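Local coordinates for protein probable hydrolase (Pseudomonas aeruginosa, PDB 7AL6) that probably acts as a hydrolase of the alpha/beta hydrolase superfamily, perhaps a lipolytic enzyme, although its substrate is unknown, at residues 58-63 and 80-84; 77-81 and 106-111; 177-181 and 264-268. The contacts are given in a common frame with arbitrary orientation. Residue numbers count along the deposited sequence, not the author numbering.

Contact 1 of 3, residues 58-63 and 80-84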
loop_
_atom_site.group_PDB
_atom_site.type_symbol
_atom_site.label_atom_id
_atom_site.label_comp_id
_atom_site.label_asym_id
_atom_site.label_seq_id
_atom_site.Cartn_x
_atom_site.Cartn_y
_atom_site.Cartn_z
ATOM N N LEU A 58 21.288 10.527 2.866
ATOM C CA LEU A 58 19.953 9.990 2.699
ATOM C C LEU A 58 19.390 10.315 1.330
ATOM O O LEU A 58 19.524 11.441 0.848
ATOM C CB LEU A 58 19.065 10.603 3.770
ATOM C CG LEU A 58 17.653 10.073 3.941
ATOM C CD1 LEU A 58 17.675 8.668 4.497
ATOM C CD2 LEU A 58 16.891 11.060 4.871
ATOM N N ASP A 59 18.746 9.329 0.752
ATOM C CA ASP A 59 17.955 9.516 -0.467
ATOM C C ASP A 59 16.604 9.980 0.061
ATOM O O ASP A 59 16.022 9.296 0.855
ATOM C CB ASP A 59 17.835 8.247 -1.311
ATOM C CG ASP A 59 18.973 8.038 -2.286
ATOM O OD1 ASP A 59 19.607 8.990 -2.620
ATOM O OD2 ASP A 59 19.202 6.933 -2.650
ATOM N N PHE A 60 16.084 11.103 -0.390
ATOM C CA PHE A 60 14.722 11.521 -0.018
ATOM C C PHE A 60 13.749 10.549 -0.686
ATOM O O PHE A 60 14.014 10.014 -1.752
ATOM C CB PHE A 60 14.411 12.940 -0.503
ATOM C CG PHE A 60 14.843 14.044 0.416
ATOM C CD1 PHE A 60 14.605 13.964 1.767
ATOM C CD2 PHE A 60 15.486 15.164 -0.075
ATOM C CE1 PHE A 60 15.001 14.977 2.613
ATOM C CE2 PHE A 60 15.877 16.180 0.777
ATOM C CZ PHE A 60 15.637 16.081 2.118
ATOM N N ALA A 61 12.547 10.477 -0.152
ATOM C CA ALA A 61 11.431 9.708 -0.720
ATOM C C ALA A 61 11.224 10.140 -2.177
ATOM O O ALA A 61 11.277 11.320 -2.484
ATOM C CB ALA A 61 10.193 9.952 0.091
ATOM N N GLY A 62 11.061 9.177 -3.072
ATOM C CA GLY A 62 10.850 9.401 -4.508
ATOM C C GLY A 62 12.120 9.794 -5.240
ATOM O O GLY A 62 12.016 10.171 -6.369
ATOM N N HIS A 63 13.278 9.693 -4.606
ATOM C CA HIS A 63 14.591 10.060 -5.181
ATOM C C HIS A 63 15.584 8.908 -5.021
ATOM O O HIS A 63 15.381 8.088 -4.176
ATOM C CB HIS A 63 15.188 11.292 -4.499
ATOM C CG HIS A 63 14.443 12.570 -4.656
ATOM N ND1 HIS A 63 13.270 12.814 -4.038
ATOM C CD2 HIS A 63 14.753 13.702 -5.302
ATOM C CE1 HIS A 63 12.868 14.014 -4.325
ATOM N NE2 HIS A 63 13.748 14.573 -5.087
ATOM N N TYR A 80 9.239 15.799 4.080
ATOM C CA TYR A 80 10.653 15.431 4.134
ATOM C C TYR A 80 11.217 15.626 5.537
ATOM O O TYR A 80 12.042 14.828 6.002
ATOM C CB TYR A 80 11.478 16.254 3.147
ATOM C CG TYR A 80 11.227 16.044 1.665
ATOM C CD1 TYR A 80 11.317 14.772 1.074
ATOM C CD2 TYR A 80 10.914 17.136 0.842
ATOM C CE1 TYR A 80 11.083 14.612 -0.297
ATOM C CE2 TYR A 80 10.671 16.977 -0.511
ATOM C CZ TYR A 80 10.773 15.705 -1.076
ATOM O OH TYR A 80 10.532 15.566 -2.418
ATOM N N ALA A 81 10.789 16.694 6.226
ATOM C CA ALA A 81 11.300 16.961 7.571
ATOM C C ALA A 81 10.928 15.842 8.519
ATOM O O ALA A 81 11.749 15.397 9.326
ATOM C CB ALA A 81 10.736 18.290 8.088
ATOM N N LEU A 82 9.664 15.401 8.468
ATOM C CA LEU A 82 9.262 14.274 9.301
ATOM C C LEU A 82 10.116 13.040 8.994
ATOM O O LEU A 82 10.593 12.363 9.917
ATOM C CB LEU A 82 7.763 14.000 9.093
ATOM C CG LEU A 82 7.212 12.798 9.896
ATOM C CD1 LEU A 82 7.419 12.973 11.415
ATOM C CD2 LEU A 82 5.772 12.516 9.597
ATOM N N ASP A 83 10.325 12.731 7.697
ATOM C CA ASP A 83 11.157 11.568 7.321
ATOM C C ASP A 83 12.540 11.624 7.969
ATOM O O ASP A 83 13.037 10.628 8.502
ATOM C CB ASP A 83 11.334 11.471 5.801
ATOM C CG ASP A 83 10.029 11.206 5.073
ATOM O OD1 ASP A 83 9.019 10.828 5.706
ATOM O OD2 ASP A 83 10.043 11.323 3.854
ATOM N N VAL A 84 13.184 12.791 7.906
ATOM C CA VAL A 84 14.533 12.938 8.452
ATOM C C VAL A 84 14.527 12.707 9.954
ATOM O O VAL A 84 15.372 11.991 10.497
ATOM C CB VAL A 84 15.084 14.329 8.082
ATOM C CG1 VAL A 84 16.417 14.569 8.742
ATOM C CG2 VAL A 84 15.234 14.436 6.550
HETATM O O HOH W 1 12.357 11.414 2.643
#
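The ring of F60 overlaps that of Y80 obliquely: the centroids are 4.4 Å apart and the planes meet at 40°, with F60 CD1 3.5 Å from Y80 CD1. F60 stands in the loop that follows strand 53-58, Y80 near the start of helix 77-91, so the pair joins the C-terminal end of an inner strand of the central sheet to a flanking helix of the alpha/beta hydrolase fold. One turn along this helix, V84 extends the apolar surface, its CG2 lying 4.0 Å from F60 CE1, at the ring edge, and 4.1 Å from L58 CD2. The branched valine is compact enough to meet both, and it also packs on I31 and L33 of strand 28-33. The loop itself is shaped by a type II turn from F60 to H63, closed by H63 N to F60 O at 3.0 Å; G62 occupies the turn position with positive phi, where a side chain would be a strain. H63 ND1 donates to A61 O at 2.9 Å, and H63 CE1 comes within 3.4 Å of Y80 OH. A61, small enough to sit beside the helix, places its CB 4.0 Å from D83 OD2. A water accepts from A61 N at 3.0 Å and donates to D83 OD2 at 2.6 Å. D83 also forms a salt bridge with R69 and a hydrogen bond with H14. With no direct hydrogen bond between the segments, cohesion comes from aromatic and aliphatic packing, while one water satisfies a loop amide and links it to a buried carboxylate whose charge R69 balances.

Contact 2 of 3, residues 77-81 and 106-111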
loop_
_atom_site.group_PDB
_atom_site.type_symbol
_atom_site.label_atom_id
_atom_site.label_comp_id
_atom_site.label_asym_id
_atom_site.label_seq_id
_atom_site.Cartn_x
_atom_site.Cartn_y
_atom_site.Cartn_z
ATOM N N LEU A 77 7.455 20.058 1.857
ATOM C CA LEU A 77 8.743 20.261 2.550
ATOM C C LEU A 77 8.702 19.652 3.952
ATOM O O LEU A 77 9.662 19.039 4.303
ATOM C CB LEU A 77 9.066 21.755 2.590
ATOM C CG LEU A 77 9.411 22.396 1.254
ATOM C CD1 LEU A 77 9.502 23.898 1.386
ATOM C CD2 LEU A 77 10.697 21.848 0.692
ATOM N N TRP A 78 7.616 19.801 4.697
ATOM C CA TRP A 78 7.474 19.253 6.068
ATOM C C TRP A 78 7.352 17.722 6.044
ATOM O O TRP A 78 7.545 17.140 7.072
ATOM C CB TRP A 78 6.357 19.938 6.854
ATOM C CG TRP A 78 5.092 20.113 6.097
ATOM C CD1 TRP A 78 4.069 19.237 6.013
ATOM C CD2 TRP A 78 4.733 21.236 5.293
ATOM N NE1 TRP A 78 3.092 19.743 5.219
ATOM C CE2 TRP A 78 3.476 20.961 4.753
ATOM C CE3 TRP A 78 5.356 22.431 4.961
ATOM C CZ2 TRP A 78 2.819 21.851 3.922
ATOM C CZ3 TRP A 78 4.720 23.301 4.118
ATOM C CH2 TRP A 78 3.466 23.017 3.611
ATOM N N ASP A 79 6.923 17.130 4.937
ATOM C CA ASP A 79 6.875 15.661 4.752
ATOM C C ASP A 79 8.318 15.143 4.783
ATOM O O ASP A 79 8.574 14.208 5.502
ATOM C CB ASP A 79 6.131 15.263 3.475
ATOM C CG ASP A 79 4.674 15.673 3.418
ATOM O OD1 ASP A 79 4.026 15.583 4.419
ATOM O OD2 ASP A 79 4.236 16.054 2.376
ATOM N N TYR A 80 9.239 15.799 4.080
ATOM C CA TYR A 80 10.653 15.431 4.134
ATOM C C TYR A 80 11.217 15.626 5.537
ATOM O O TYR A 80 12.042 14.828 6.002
ATOM C CB TYR A 80 11.478 16.254 3.147
ATOM C CG TYR A 80 11.227 16.044 1.665
ATOM C CD1 TYR A 80 11.317 14.772 1.074
ATOM C CD2 TYR A 80 10.914 17.136 0.842
ATOM C CE1 TYR A 80 11.083 14.612 -0.297
ATOM C CE2 TYR A 80 10.671 16.977 -0.511
ATOM C CZ TYR A 80 10.773 15.705 -1.076
ATOM O OH TYR A 80 10.532 15.566 -2.418
ATOM N N ALA A 81 10.789 16.694 6.226
ATOM C CA ALA A 81 11.300 16.961 7.571
ATOM C C ALA A 81 10.928 15.842 8.519
ATOM O O ALA A 81 11.749 15.397 9.326
ATOM C CB ALA A 81 10.736 18.290 8.088
ATOM N N ILE A 106 16.844 23.753 2.660
ATOM C CA ILE A 106 15.555 24.298 3.063
ATOM C C ILE A 106 14.901 23.413 4.103
ATOM O O ILE A 106 14.346 23.905 5.103
ATOM C CB ILE A 106 14.660 24.484 1.832
ATOM C CG1 ILE A 106 15.261 25.547 0.927
ATOM C CG2 ILE A 106 13.262 24.822 2.286
ATOM C CD1 ILE A 106 14.579 25.647 -0.384
ATOM N N VAL A 107 14.955 22.086 3.888
ATOM C CA VAL A 107 14.325 21.144 4.803
ATOM C C VAL A 107 15.032 21.191 6.151
ATOM O O VAL A 107 14.401 21.109 7.215
ATOM C CB VAL A 107 14.347 19.722 4.188
ATOM C CG1 VAL A 107 13.967 18.680 5.226
ATOM C CG2 VAL A 107 13.387 19.647 3.020
ATOM N N SER A 108 16.345 21.345 6.111
ATOM C CA SER A 108 17.143 21.400 7.316
ATOM C C SER A 108 16.758 22.590 8.170
ATOM O O SER A 108 16.667 22.469 9.403
ATOM C CB SER A 108 18.626 21.494 6.963
ATOM O OG SER A 108 19.115 20.339 6.323
ATOM N N VAL A 109 16.560 23.758 7.532
ATOM C CA VAL A 109 16.179 24.974 8.264
ATOM C C VAL A 109 14.819 24.806 8.910
ATOM O O VAL A 109 14.601 25.235 10.048
ATOM C CB VAL A 109 16.193 26.205 7.329
ATOM C CG1 VAL A 109 15.453 27.419 7.968
ATOM C CG2 VAL A 109 17.622 26.605 6.948
ATOM N N LEU A 110 13.877 24.197 8.199
ATOM C CA LEU A 110 12.516 23.950 8.721
ATOM C C LEU A 110 12.625 23.064 9.961
ATOM O O LEU A 110 12.045 23.386 10.936
ATOM C CB LEU A 110 11.672 23.252 7.654
ATOM C CG LEU A 110 11.138 24.128 6.527
ATOM C CD1 LEU A 110 10.157 23.353 5.687
ATOM C CD2 LEU A 110 10.497 25.395 7.055
ATOM N N LEU A 111 13.414 22.011 9.894
ATOM C CA LEU A 111 13.606 21.063 11.003
ATOM C C LEU A 111 14.302 21.757 12.180
ATOM O O LEU A 111 13.844 21.604 13.280
ATOM C CB LEU A 111 14.412 19.887 10.470
ATOM C CG LEU A 111 14.459 18.656 11.356
ATOM C CD1 LEU A 111 13.083 18.265 11.839
ATOM C CD2 LEU A 111 15.114 17.522 10.607
#
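Two helices of the alpha/beta hydrolase core, 77-91 and 103-114, cross here at -72°, with their axes 9.0 Å apart at closest approach. Helix 103-114 follows strand 96-101 and what is probably the nucleophile elbow. V107, with chi1 in the t well, spreads its methyls across the facing helix: CG2 lies 3.9 Å from Y80 CB and 4.2 Å from L77 CD2, while CG1 lies 3.9 Å from A81 N. A compact branched side chain thus touches L77, Y80 and A81, residues at most about one helical turn apart. L77 adopts the mt rotamer, reaching out so that its CD1 meets I106 CG2, also of an mt isoleucine, at 4.0 Å. A bound PEG lies about 3 Å from the L77 side chain. Y80 starts toward the other helix, but its m rotamer carries the ring away, to meet F60, and leaves CB in the interface. W78 takes chi1 = 45°, p; its CA-to-CB bond points away from helix 103-114, and it packs on P210 of a second subunit. Alanine suits position 81, where the backbones come closest, the CA atoms of A81 and L111 being only 5.8 Å apart. L111 is tp, L110 mt, and the two cover different parts of the facing helix: L111 CD1 lies 4.0 Å from A81 O, whereas L110 CD1 packs 3.7 Å from L77 CB.

Contact 3 of 3, residues 177-181 and 264-268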
loop_
_atom_site.group_PDB
_atom_site.type_symbol
_atom_site.label_atom_id
_atom_site.label_comp_id
_atom_site.label_asym_id
_atom_site.label_seq_id
_atom_site.Cartn_x
_atom_site.Cartn_y
_atom_site.Cartn_z
ATOM N N ILE A 177 25.236 22.094 -14.332
ATOM C CA ILE A 177 26.120 21.227 -13.510
ATOM C C ILE A 177 27.109 20.584 -14.474
ATOM O O ILE A 177 26.796 20.441 -15.627
ATOM C CB ILE A 177 25.371 20.194 -12.647
ATOM C CG1 ILE A 177 24.752 19.065 -13.459
ATOM C CG2 ILE A 177 24.339 20.854 -11.760
ATOM C CD1 ILE A 177 24.580 17.802 -12.663
ATOM N N SER A 178 28.268 20.192 -13.987
ATOM C CA SER A 178 29.349 19.574 -14.781
ATOM C C SER A 178 28.959 18.165 -15.257
ATOM O O SER A 178 28.047 17.565 -14.688
ATOM C CB SER A 178 30.600 19.557 -13.990
ATOM O OG SER A 178 30.596 18.489 -13.102
ATOM N N ARG A 179 29.632 17.665 -16.293
ATOM C CA ARG A 179 29.383 16.324 -16.871
ATOM C C ARG A 179 29.633 15.285 -15.776
ATOM O O ARG A 179 28.811 14.408 -15.636
ATOM C CB ARG A 179 30.262 16.053 -18.096
ATOM C CG ARG A 179 30.013 14.698 -18.746
ATOM C CD ARG A 179 30.675 14.479 -20.099
ATOM N NE ARG A 179 30.097 15.305 -21.141
ATOM C CZ ARG A 179 29.053 14.982 -21.890
ATOM N NH1 ARG A 179 28.459 13.809 -21.764
ATOM N NH2 ARG A 179 28.609 15.841 -22.779
ATOM N N GLU A 180 30.698 15.445 -15.001
ATOM C CA GLU A 180 31.065 14.515 -13.915
ATOM C C GLU A 180 29.974 14.520 -12.844
ATOM O O GLU A 180 29.656 13.464 -12.372
ATOM C CB GLU A 180 32.435 14.848 -13.351
ATOM C CG GLU A 180 33.561 14.429 -14.260
ATOM C CD GLU A 180 34.938 14.571 -13.654
ATOM O OE1 GLU A 180 35.041 15.084 -12.552
ATOM O OE2 GLU A 180 35.890 14.161 -14.299
ATOM N N ALA A 181 29.443 15.676 -12.484
ATOM C CA ALA A 181 28.337 15.767 -11.545
ATOM C C ALA A 181 27.137 14.974 -12.045
ATOM O O ALA A 181 26.530 14.197 -11.291
ATOM C CB ALA A 181 27.947 17.236 -11.324
ATOM N N HIS A 264 25.774 23.558 -7.809
ATOM C CA HIS A 264 26.298 22.262 -7.386
ATOM C C HIS A 264 27.789 22.300 -7.170
ATOM O O HIS A 264 28.472 21.307 -7.427
ATOM C CB HIS A 264 25.938 21.191 -8.411
ATOM C CG HIS A 264 24.516 20.737 -8.329
ATOM N ND1 HIS A 264 23.465 21.485 -8.812
ATOM C CD2 HIS A 264 23.968 19.614 -7.790
ATOM C CE1 HIS A 264 22.329 20.839 -8.596
ATOM N NE2 HIS A 264 22.610 19.705 -7.968
ATOM N N LEU A 265 28.325 23.409 -6.628
ATOM C CA LEU A 265 29.777 23.567 -6.580
ATOM C C LEU A 265 30.470 22.435 -5.843
ATOM O O LEU A 265 31.640 22.134 -6.123
ATOM C CB LEU A 265 30.154 24.915 -5.953
ATOM C CG LEU A 265 30.055 25.044 -4.442
ATOM C CD1 LEU A 265 30.720 26.381 -4.025
ATOM C CD2 LEU A 265 28.610 24.997 -3.949
ATOM N N HIS A 266 29.818 21.851 -4.847
ATOM C CA HIS A 266 30.351 20.748 -4.010
ATOM C C HIS A 266 30.482 19.454 -4.819
ATOM O O HIS A 266 31.200 18.612 -4.393
ATOM C CB HIS A 266 29.488 20.531 -2.768
ATOM C CG HIS A 266 28.153 19.983 -3.087
ATOM N ND1 HIS A 266 27.253 20.667 -3.802
ATOM C CD2 HIS A 266 27.583 18.809 -2.812
ATOM C CE1 HIS A 266 26.172 19.950 -3.940
ATOM N NE2 HIS A 266 26.349 18.824 -3.344
ATOM N N LEU A 267 29.705 19.292 -5.877
ATOM C CA LEU A 267 29.723 18.073 -6.722
ATOM C C LEU A 267 30.365 18.280 -8.101
ATOM O O LEU A 267 30.901 17.323 -8.614
ATOM C CB LEU A 267 28.282 17.615 -6.889
ATOM C CG LEU A 267 28.079 16.386 -7.759
ATOM C CD1 LEU A 267 28.585 15.158 -7.057
ATOM C CD2 LEU A 267 26.633 16.241 -8.141
ATOM N N ASP A 268 30.401 19.503 -8.616
ATOM C CA ASP A 268 30.858 19.788 -9.994
ATOM C C ASP A 268 32.291 19.324 -10.198
ATOM O O ASP A 268 32.542 18.716 -11.188
ATOM C CB ASP A 268 30.746 21.268 -10.326
ATOM C CG ASP A 268 29.344 21.651 -10.692
ATOM O OD1 ASP A 268 28.652 20.798 -11.172
ATOM O OD2 ASP A 268 28.969 22.757 -10.441
#
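Two hydrogen bonds tie S178 to D268: S178 N donates to D268 OD1 at 2.9 Å, almost straight at 173°, and S178 OG donates to D268 O at 2.7 Å. The same hydroxyl accepts from A181 N at 3.1 Å, so S178 is the N-cap of helix 179-189, and serine suits the place because its oxygen can give and accept together. D268 OD1 also lies 3.5 Å from I177 CA and 3.6 Å from A181 CB. The short 265-268 helix is weakly bonded, with L267 N and D268 N both donating to H264 O. Beyond the polar centre, A181 CB packs 3.6 Å from L267 CD2, its small size admitting a close approach in which the CA atoms of A181 and D268 are 5.0 Å apart. I177 CG2 lies unusually close to H264 ND1, at 3.1 Å, shorter than a normal van der Waals contact, while H264 NE2 is hydrogen-bonded to D38. At the exposed side, E180 pairs with R45. Helix 179-189 belongs to the region inserted between strands 119-125 and 229-234, the usual cap position of this family; two directed hydrogen bonds and the N-cap thus hold the helix start against the turn and short weak helix after H263, the probable catalytic histidine.

How the contacts relate
Contacts 1 and 2 form one continuous cluster: they share Y80 and A81 on helix 77-91, their centres are 9 Å apart, and V84 CG1 touches L111 CD2 at 3.7 Å. Contact 3 stands apart, its centre 22 Å from that of contact 1 and 24 Å from that of contact 2, with nearest atoms about 10 and 12 Å away; contacts 2 and 3 lie on opposite sides of the chain's centre. Each approaches the probable active site differently: F60 and V107 touch the probable nucleophile elbow around S102, I106 lies near the putative triad of S102, H263 and D126 without touching it, and H264 touches it.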